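Local coordinates for protein neuraminidase (Influenza A virus, PDB 4GDI) that is a neuraminidase-like surface glycoprotein of a bat influenza A virus that may cleave terminal sialic acids, although its putative active site has diverged, at residues L145-G157 against E198-K210. Sequence-based numbering, arbitrary orientation.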
ATOM      1  N   LEU A 145      14.759 -32.781  -5.399  1.00 27.39           N
ATOM      2  CA  LEU A 145      13.413 -32.568  -5.906  1.00 25.06           C
ATOM      3  C   LEU A 145      13.361 -31.232  -6.637  1.00 26.39           C
ATOM      4  O   LEU A 145      13.988 -30.259  -6.214  1.00 23.45           O
ATOM      5  CB  LEU A 145      12.391 -32.610  -4.781  1.00 25.70           C
ATOM      6  CG  LEU A 145      12.252 -33.985  -4.143  1.00 32.36           C
ATOM      7  CD1 LEU A 145      11.330 -33.896  -2.949  1.00 31.26           C
ATOM      8  CD2 LEU A 145      11.746 -35.015  -5.148  1.00 33.29           C
ATOM      9  N   ARG A 146      12.627 -31.218  -7.745  1.00 21.69           N
ATOM     10  CA  ARG A 146      12.562 -30.061  -8.625  1.00 25.91           C
ATOM     11  C   ARG A 146      11.119 -29.726  -8.978  1.00 24.06           C
ATOM     12  O   ARG A 146      10.388 -30.558  -9.507  1.00 25.07           O
ATOM     13  CB  ARG A 146      13.365 -30.327  -9.905  1.00 27.23           C
ATOM     14  CG  ARG A 146      14.820 -30.703  -9.620  1.00 26.15           C
ATOM     15  CD  ARG A 146      15.625 -30.887 -10.880  1.00 26.96           C
ATOM     16  NE  ARG A 146      15.260 -32.025 -11.721  1.00 27.97           N
ATOM     17  CZ  ARG A 146      15.553 -33.300 -11.464  1.00 26.93           C
ATOM     18  NH1 ARG A 146      16.126 -33.654 -10.318  1.00 29.96           N
ATOM     19  NH2 ARG A 146      15.237 -34.237 -12.348  1.00 23.50           N
ATOM     20  N   LEU A 147      10.718 -28.506  -8.636  1.00 20.86           N
ATOM     21  CA  LEU A 147       9.439 -27.947  -9.063  1.00 20.72           C
ATOM     22  C   LEU A 147       9.598 -27.161 -10.370  1.00 25.81           C
ATOM     23  O   LEU A 147      10.671 -26.632 -10.650  1.00 24.96           O
ATOM     24  CB  LEU A 147       8.874 -27.079  -7.945  1.00 19.51           C
ATOM     25  CG  LEU A 147       8.407 -27.938  -6.763  1.00 21.77           C
ATOM     26  CD1 LEU A 147       8.288 -27.166  -5.429  1.00 23.01           C
ATOM     27  CD2 LEU A 147       7.068 -28.563  -7.118  1.00 23.87           C
ATOM     28  N   PRO A 148       8.527 -27.075 -11.176  1.00 23.80           N
ATOM     29  CA  PRO A 148       8.734 -26.598 -12.553  1.00 25.38           C
ATOM     30  C   PRO A 148       8.843 -25.083 -12.775  1.00 22.97           C
ATOM     31  O   PRO A 148       9.091 -24.667 -13.910  1.00 25.15           O
ATOM     32  CB  PRO A 148       7.509 -27.132 -13.286  1.00 22.41           C
ATOM     33  CG  PRO A 148       6.449 -27.222 -12.234  1.00 24.83           C
ATOM     34  CD  PRO A 148       7.154 -27.567 -10.956  1.00 23.24           C
ATOM     35  N   ASN A 149       8.678 -24.277 -11.734  1.00 18.25           N
ATOM     36  CA  ASN A 149       8.742 -22.826 -11.875  1.00 18.88           C
ATOM     37  C   ASN A 149       7.730 -22.326 -12.897  1.00 23.98           C
ATOM     38  O   ASN A 149       8.027 -21.526 -13.774  1.00 20.27           O
ATOM     39  CB  ASN A 149      10.169 -22.380 -12.208  1.00 20.28           C
ATOM     40  CG  ASN A 149      11.175 -22.943 -11.236  1.00 27.17           C
ATOM     41  OD1 ASN A 149      11.039 -22.781 -10.015  1.00 23.01           O
ATOM     42  ND2 ASN A 149      12.154 -23.661 -11.754  1.00 24.00           N
ATOM     43  N   SER A 150       6.518 -22.834 -12.756  1.00 18.98           N
ATOM     44  CA  SER A 150       5.384 -22.381 -13.538  1.00 17.47           C
ATOM     45  C   SER A 150       4.161 -22.740 -12.709  1.00 20.11           C
ATOM     46  O   SER A 150       4.258 -23.563 -11.803  1.00 21.22           O
ATOM     47  CB  SER A 150       5.339 -23.115 -14.871  1.00 22.82           C
ATOM     48  OG  SER A 150       4.473 -22.482 -15.794  1.00 23.70           O
ATOM     49  N   GLU A 151       3.016 -22.147 -13.006  1.00 19.90           N
ATOM     50  CA  GLU A 151       1.867 -22.351 -12.136  1.00 19.20           C
ATOM     51  C   GLU A 151       1.414 -23.789 -12.144  1.00 21.38           C
ATOM     52  O   GLU A 151       1.466 -24.468 -13.174  1.00 22.76           O
ATOM     53  CB  GLU A 151       0.689 -21.430 -12.490  1.00 18.67           C
ATOM     54  CG  GLU A 151      -0.083 -21.761 -13.752  1.00 20.07           C
ATOM     55  CD  GLU A 151      -1.347 -20.881 -13.896  1.00 28.24           C
ATOM     56  OE1 GLU A 151      -1.661 -20.139 -12.940  1.00 21.16           O
ATOM     57  OE2 GLU A 151      -2.019 -20.922 -14.949  1.00 23.28           O
ATOM     58  N   CYS A 152       0.954 -24.248 -10.984  1.00 22.58           N
ATOM     59  CA  CYS A 152       0.311 -25.548 -10.920  1.00 18.98           C
ATOM     60  C   CYS A 152      -1.132 -25.398 -11.430  1.00 23.99           C
ATOM     61  O   CYS A 152      -1.602 -24.293 -11.679  1.00 22.29           O
ATOM     62  CB  CYS A 152       0.411 -26.188  -9.515  1.00 16.77           C
ATOM     63  SG  CYS A 152       0.266 -25.108  -8.093  1.00 22.07           S
ATOM     64  N   ILE A 153      -1.811 -26.515 -11.626  1.00 20.35           N
ATOM     65  CA  ILE A 153      -3.089 -26.512 -12.307  1.00 16.91           C
ATOM     66  C   ILE A 153      -4.205 -26.980 -11.382  1.00 22.27           C
ATOM     67  O   ILE A 153      -4.177 -28.120 -10.900  1.00 23.44           O
ATOM     68  CB  ILE A 153      -3.050 -27.450 -13.536  1.00 21.55           C
ATOM     69  CG1 ILE A 153      -2.020 -26.963 -14.554  1.00 23.16           C
ATOM     70  CG2 ILE A 153      -4.400 -27.518 -14.196  1.00 24.57           C
ATOM     71  CD1 ILE A 153      -2.227 -25.503 -14.977  1.00 30.93           C
ATOM     72  N   CYS A 154      -5.187 -26.108 -11.141  1.00 22.23           N
ATOM     73  CA  CYS A 154      -6.336 -26.447 -10.276  1.00 23.00           C
ATOM     74  C   CYS A 154      -7.623 -26.649 -11.075  1.00 28.15           C
ATOM     75  O   CYS A 154      -7.950 -25.865 -11.961  1.00 27.03           O
ATOM     76  CB  CYS A 154      -6.546 -25.371  -9.212  1.00 22.39           C
ATOM     77  SG  CYS A 154      -5.182 -25.192  -8.056  1.00 28.67           S
ATOM     78  N   ILE A 155      -8.325 -27.737 -10.771  1.00 22.30           N
ATOM     79  CA  ILE A 155      -9.612 -28.050 -11.370  1.00 24.48           C
ATOM     80  C   ILE A 155     -10.577 -28.485 -10.267  1.00 23.51           C
ATOM     81  O   ILE A 155     -10.360 -29.513  -9.631  1.00 26.25           O
ATOM     82  CB  ILE A 155      -9.520 -29.228 -12.360  1.00 30.89           C
ATOM     83  CG1 ILE A 155      -8.461 -28.980 -13.417  1.00 28.57           C
ATOM     84  CG2 ILE A 155     -10.860 -29.454 -13.059  1.00 26.51           C
ATOM     85  CD1 ILE A 155      -8.279 -30.165 -14.320  1.00 25.43           C
ATOM     86  N   GLU A 156     -11.618 -27.697 -10.029  1.00 28.39           N
ATOM     87  CA  GLU A 156     -12.643 -28.062  -9.047  1.00 33.15           C
ATOM     88  C   GLU A 156     -12.047 -28.453  -7.700  1.00 25.26           C
ATOM     89  O   GLU A 156     -12.500 -29.387  -7.085  1.00 28.65           O
ATOM     90  CB  GLU A 156     -13.492 -29.235  -9.574  1.00 31.39           C
ATOM     91  CG  GLU A 156     -14.391 -28.871 -10.747  1.00 52.53           C
ATOM     92  CD  GLU A 156     -14.619 -30.027 -11.722  1.00 76.95           C
ATOM     93  OE1 GLU A 156     -14.148 -31.154 -11.453  1.00 82.68           O
ATOM     94  OE2 GLU A 156     -15.263 -29.800 -12.771  1.00 73.13           O
ATOM     95  N   GLY A 157     -11.022 -27.745  -7.249  1.00 26.44           N
ATOM     96  CA  GLY A 157     -10.465 -28.001  -5.937  1.00 29.95           C
ATOM     97  C   GLY A 157      -9.309 -28.989  -5.884  1.00 25.96           C
ATOM     98  O   GLY A 157      -8.633 -29.077  -4.863  1.00 27.82           O
ATOM     99  N   GLU A 198      11.785 -31.826 -17.824  1.00 24.83           N
ATOM    100  CA  GLU A 198      11.922 -30.775 -16.818  1.00 24.09           C
ATOM    101  C   GLU A 198      11.061 -29.557 -17.169  1.00 23.03           C
ATOM    102  O   GLU A 198      10.616 -29.400 -18.308  1.00 25.18           O
ATOM    103  CB  GLU A 198      13.382 -30.304 -16.722  1.00 24.89           C
ATOM    104  CG  GLU A 198      14.411 -31.417 -16.488  1.00 27.02           C
ATOM    105  CD  GLU A 198      14.341 -32.030 -15.106  1.00 26.85           C
ATOM    106  OE1 GLU A 198      13.948 -31.338 -14.138  1.00 30.65           O
ATOM    107  OE2 GLU A 198      14.693 -33.220 -14.986  1.00 27.36           O
ATOM    108  N   TYR A 199      10.864 -28.689 -16.180  1.00 21.64           N
ATOM    109  CA  TYR A 199      10.278 -27.372 -16.398  1.00 16.81           C
ATOM    110  C   TYR A 199       8.873 -27.417 -17.010  1.00 19.17           C
ATOM    111  O   TYR A 199       8.539 -26.579 -17.858  1.00 18.77           O
ATOM    112  CB  TYR A 199      11.160 -26.541 -17.324  1.00 21.13           C
ATOM    113  CG  TYR A 199      12.633 -26.513 -17.001  1.00 24.34           C
ATOM    114  CD1 TYR A 199      13.098 -26.705 -15.709  1.00 27.09           C
ATOM    115  CD2 TYR A 199      13.567 -26.270 -18.008  1.00 32.96           C
ATOM    116  CE1 TYR A 199      14.463 -26.646 -15.426  1.00 33.54           C
ATOM    117  CE2 TYR A 199      14.929 -26.223 -17.739  1.00 35.71           C
ATOM    118  CZ  TYR A 199      15.367 -26.406 -16.448  1.00 31.91           C
ATOM    119  OH  TYR A 199      16.713 -26.356 -16.189  1.00 41.06           O
ATOM    120  N   SER A 200       8.056 -28.379 -16.592  1.00 17.35           N
ATOM    121  CA  SER A 200       6.686 -28.461 -17.078  1.00 22.33           C
ATOM    122  C   SER A 200       6.013 -27.110 -16.971  1.00 24.45           C
ATOM    123  O   SER A 200       6.017 -26.501 -15.905  1.00 26.55           O
ATOM    124  CB  SER A 200       5.865 -29.457 -16.246  1.00 22.58           C
ATOM    125  OG  SER A 200       6.340 -30.770 -16.412  1.00 32.95           O
ATOM    126  N   THR A 201       5.390 -26.666 -18.059  1.00 18.32           N
ATOM    127  CA  THR A 201       4.504 -25.525 -18.021  1.00 16.34           C
ATOM    128  C   THR A 201       3.174 -25.972 -18.626  1.00 23.02           C
ATOM    129  O   THR A 201       3.130 -26.599 -19.691  1.00 22.78           O
ATOM    130  CB  THR A 201       5.112 -24.290 -18.738  1.00 22.80           C
ATOM    131  OG1 THR A 201       4.185 -23.199 -18.741  1.00 25.17           O
ATOM    132  CG2 THR A 201       5.496 -24.611 -20.201  1.00 23.92           C
ATOM    133  N   CYS A 202       2.083 -25.667 -17.928  1.00 21.89           N
ATOM    134  CA  CYS A 202       0.812 -26.352 -18.168  1.00 17.33           C
ATOM    135  C   CYS A 202      -0.373 -25.390 -18.219  1.00 21.00           C
ATOM    136  O   CYS A 202      -0.296 -24.258 -17.726  1.00 23.97           O
ATOM    137  CB  CYS A 202       0.527 -27.339 -17.024  1.00 18.73           C
ATOM    138  SG  CYS A 202       1.826 -28.530 -16.577  1.00 25.15           S
ATOM    139  N   TYR A 203      -1.474 -25.868 -18.792  1.00 19.12           N
ATOM    140  CA  TYR A 203      -2.750 -25.166 -18.745  1.00 18.81           C
ATOM    141  C   TYR A 203      -3.822 -26.238 -18.674  1.00 22.27           C
ATOM    142  O   TYR A 203      -3.523 -27.425 -18.833  1.00 22.16           O
ATOM    143  CB  TYR A 203      -2.951 -24.248 -19.954  1.00 18.42           C
ATOM    144  CG  TYR A 203      -2.984 -24.978 -21.265  1.00 17.04           C
ATOM    145  CD1 TYR A 203      -1.808 -25.239 -21.965  1.00 22.40           C
ATOM    146  CD2 TYR A 203      -4.188 -25.412 -21.811  1.00 25.75           C
ATOM    147  CE1 TYR A 203      -1.828 -25.912 -23.178  1.00 16.43           C
ATOM    148  CE2 TYR A 203      -4.222 -26.083 -23.027  1.00 25.94           C
ATOM    149  CZ  TYR A 203      -3.034 -26.332 -23.698  1.00 20.66           C
ATOM    150  OH  TYR A 203      -3.061 -27.001 -24.888  1.00 19.93           O
ATOM    151  N   THR A 204      -5.058 -25.834 -18.394  1.00 20.22           N
ATOM    152  CA  THR A 204      -6.158 -26.784 -18.345  1.00 24.87           C
ATOM    153  C   THR A 204      -7.338 -26.348 -19.218  1.00 24.83           C
ATOM    154  O   THR A 204      -7.639 -25.161 -19.345  1.00 24.56           O
ATOM    155  CB  THR A 204      -6.650 -27.003 -16.914  1.00 25.19           C
ATOM    156  OG1 THR A 204      -7.691 -27.991 -16.924  1.00 29.45           O
ATOM    157  CG2 THR A 204      -7.177 -25.713 -16.325  1.00 21.89           C
ATOM    158  N   ILE A 205      -7.987 -27.329 -19.833  1.00 29.30           N
ATOM    159  CA  ILE A 205      -9.172 -27.083 -20.652  1.00 30.24           C
ATOM    160  C   ILE A 205      -9.978 -28.371 -20.774  1.00 49.96           C
ATOM    161  O   ILE A 205      -9.392 -29.453 -20.866  1.00 36.52           O
ATOM    162  CB  ILE A 205      -8.797 -26.584 -22.062  1.00 35.96           C
ATOM    163  CG1 ILE A 205     -10.022 -25.983 -22.767  1.00 48.73           C
ATOM    164  CG2 ILE A 205      -8.217 -27.714 -22.902  1.00 50.72           C
ATOM    165  CD1 ILE A 205     -10.616 -24.771 -22.058  1.00 50.16           C
ATOM    166  N   ASN A 206     -11.308 -28.234 -20.824  1.00 69.87           N
ATOM    167  CA  ASN A 206     -12.268 -29.334 -20.590  1.00 66.26           C
ATOM    168  C   ASN A 206     -11.721 -30.533 -19.810  1.00 47.36           C
ATOM    169  O   ASN A 206     -11.553 -31.618 -20.361  1.00 49.81           O
ATOM    170  CB  ASN A 206     -12.975 -29.819 -21.881  1.00 74.41           C
ATOM    171  CG  ASN A 206     -12.276 -29.392 -23.158  1.00 71.86           C
ATOM    172  OD1 ASN A 206     -11.135 -29.780 -23.413  1.00 75.38           O
ATOM    173  ND2 ASN A 206     -12.986 -28.625 -23.997  1.00 53.60           N
ATOM    174  N   ASN A 207     -11.456 -30.319 -18.522  1.00 52.95           N
ATOM    175  CA  ASN A 207     -11.015 -31.383 -17.608  1.00 50.52           C
ATOM    176  C   ASN A 207      -9.713 -32.144 -17.974  1.00 43.60           C
ATOM    177  O   ASN A 207      -9.411 -33.188 -17.392  1.00 45.41           O
ATOM    178  CB  ASN A 207     -12.161 -32.369 -17.380  1.00 58.40           C
ATOM    179  CG  ASN A 207     -13.340 -31.728 -16.652  1.00 69.93           C
ATOM    180  OD1 ASN A 207     -13.379 -31.688 -15.419  1.00 67.82           O
ATOM    181  ND2 ASN A 207     -14.301 -31.215 -17.416  1.00 60.49           N
ATOM    182  N   LEU A 208      -8.939 -31.603 -18.909  1.00 29.86           N
ATOM    183  CA  LEU A 208      -7.622 -32.143 -19.245  1.00 24.38           C
ATOM    184  C   LEU A 208      -6.542 -31.180 -18.792  1.00 25.48           C
ATOM    185  O   LEU A 208      -6.770 -29.975 -18.725  1.00 25.28           O
ATOM    186  CB  LEU A 208      -7.481 -32.311 -20.758  1.00 29.12           C
ATOM    187  CG  LEU A 208      -8.375 -33.374 -21.389  1.00 42.50           C
ATOM    188  CD1 LEU A 208      -8.134 -33.435 -22.889  1.00 38.37           C
ATOM    189  CD2 LEU A 208      -8.097 -34.717 -20.743  1.00 48.83           C
ATOM    190  N   ILE A 209      -5.369 -31.714 -18.486  1.00 25.36           N
ATOM    191  CA  ILE A 209      -4.225 -30.890 -18.162  1.00 23.58           C
ATOM    192  C   ILE A 209      -3.225 -31.175 -19.280  1.00 22.77           C
ATOM    193  O   ILE A 209      -2.968 -32.328 -19.604  1.00 22.03           O
ATOM    194  CB  ILE A 209      -3.607 -31.237 -16.788  1.00 19.76           C
ATOM    195  CG1 ILE A 209      -4.639 -31.122 -15.645  1.00 19.04           C
ATOM    196  CG2 ILE A 209      -2.393 -30.319 -16.495  1.00 22.93           C
ATOM    197  CD1 ILE A 209      -5.617 -32.280 -15.560  1.00 36.50           C
ATOM    198  N   LYS A 210      -2.699 -30.123 -19.891  1.00 17.87           N
ATOM    199  CA  LYS A 210      -1.728 -30.271 -20.948  1.00 22.31           C
ATOM    200  C   LYS A 210      -0.485 -29.484 -20.582  1.00 19.94           C
ATOM    201  O   LYS A 210      -0.588 -28.310 -20.214  1.00 21.95           O
ATOM    202  CB  LYS A 210      -2.331 -29.750 -22.249  1.00 24.20           C
ATOM    203  CG  LYS A 210      -3.473 -30.634 -22.741  1.00 33.52           C
ATOM    204  CD  LYS A 210      -4.094 -30.096 -23.991  1.00 42.37           C
ATOM    205  CE  LYS A 210      -5.416 -30.792 -24.292  1.00 40.68           C
ATOM    206  NZ  LYS A 210      -6.042 -30.129 -25.461  1.00 40.29           N
TER
HETATM  207  O   HOH W   1       2.068 -23.679 -15.809  1.00 22.96           O
HETATM  208  O   HOH W   2      -1.927 -22.006 -17.448  1.00 20.36           O
HETATM  209  O   HOH W   3       3.530 -26.364 -14.278  1.00 29.67           O
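The guanidinium of R146 meets the carboxylate of E198 at its edge, gripping it side-on: NE lies 2.8 Å from E198 OE1 in a nearly straight bond, and NH2 lies 2.9 Å from OE2. Both oxygens are approached on their syn side, but the two planes are turned 37° apart, so the bidentate salt bridge is twisted. R146 reaches it through a bend at chi3 (-67°), while NH1 turns to the carbonyl of G166. The ring of Y199 has E198 CB over one face, toward the rim.

Next along the chain, P148 sets CB against the carbonyl of S200, and S150 OG hydrogen-bonds T201 OG1 at 3.0 Å, either hydroxyl able to donate; T201 OG1 is also hydrogen-bonded to the backbone N of F323. Three waters fill in for direct backbone pairing: one joins S150 OG and E151 O to C202 N, another links E151 OE2 with C202 O, and the third bridges E151 O and S200 O.

Beyond them the interface turns apolar. The two branches of I153 lie on the facing side of the hairpin, CG1 resting on C202 CB (3.6 Å) and CG2 touching both T204 CB and I209 CG1. I155 CD1 touches I209 CD1 at 3.6 Å and sits over T204 OG1, whose hydroxyl donates to L208 O within its own hairpin.

Strands 153-155 and 200-205 run 17° from parallel, 7.3 Å apart at their axes. Each is the first strand of a four-stranded antiparallel sheet, and such packing of successive sheets, blade against blade, is the hallmark of the neuraminidase beta-propeller.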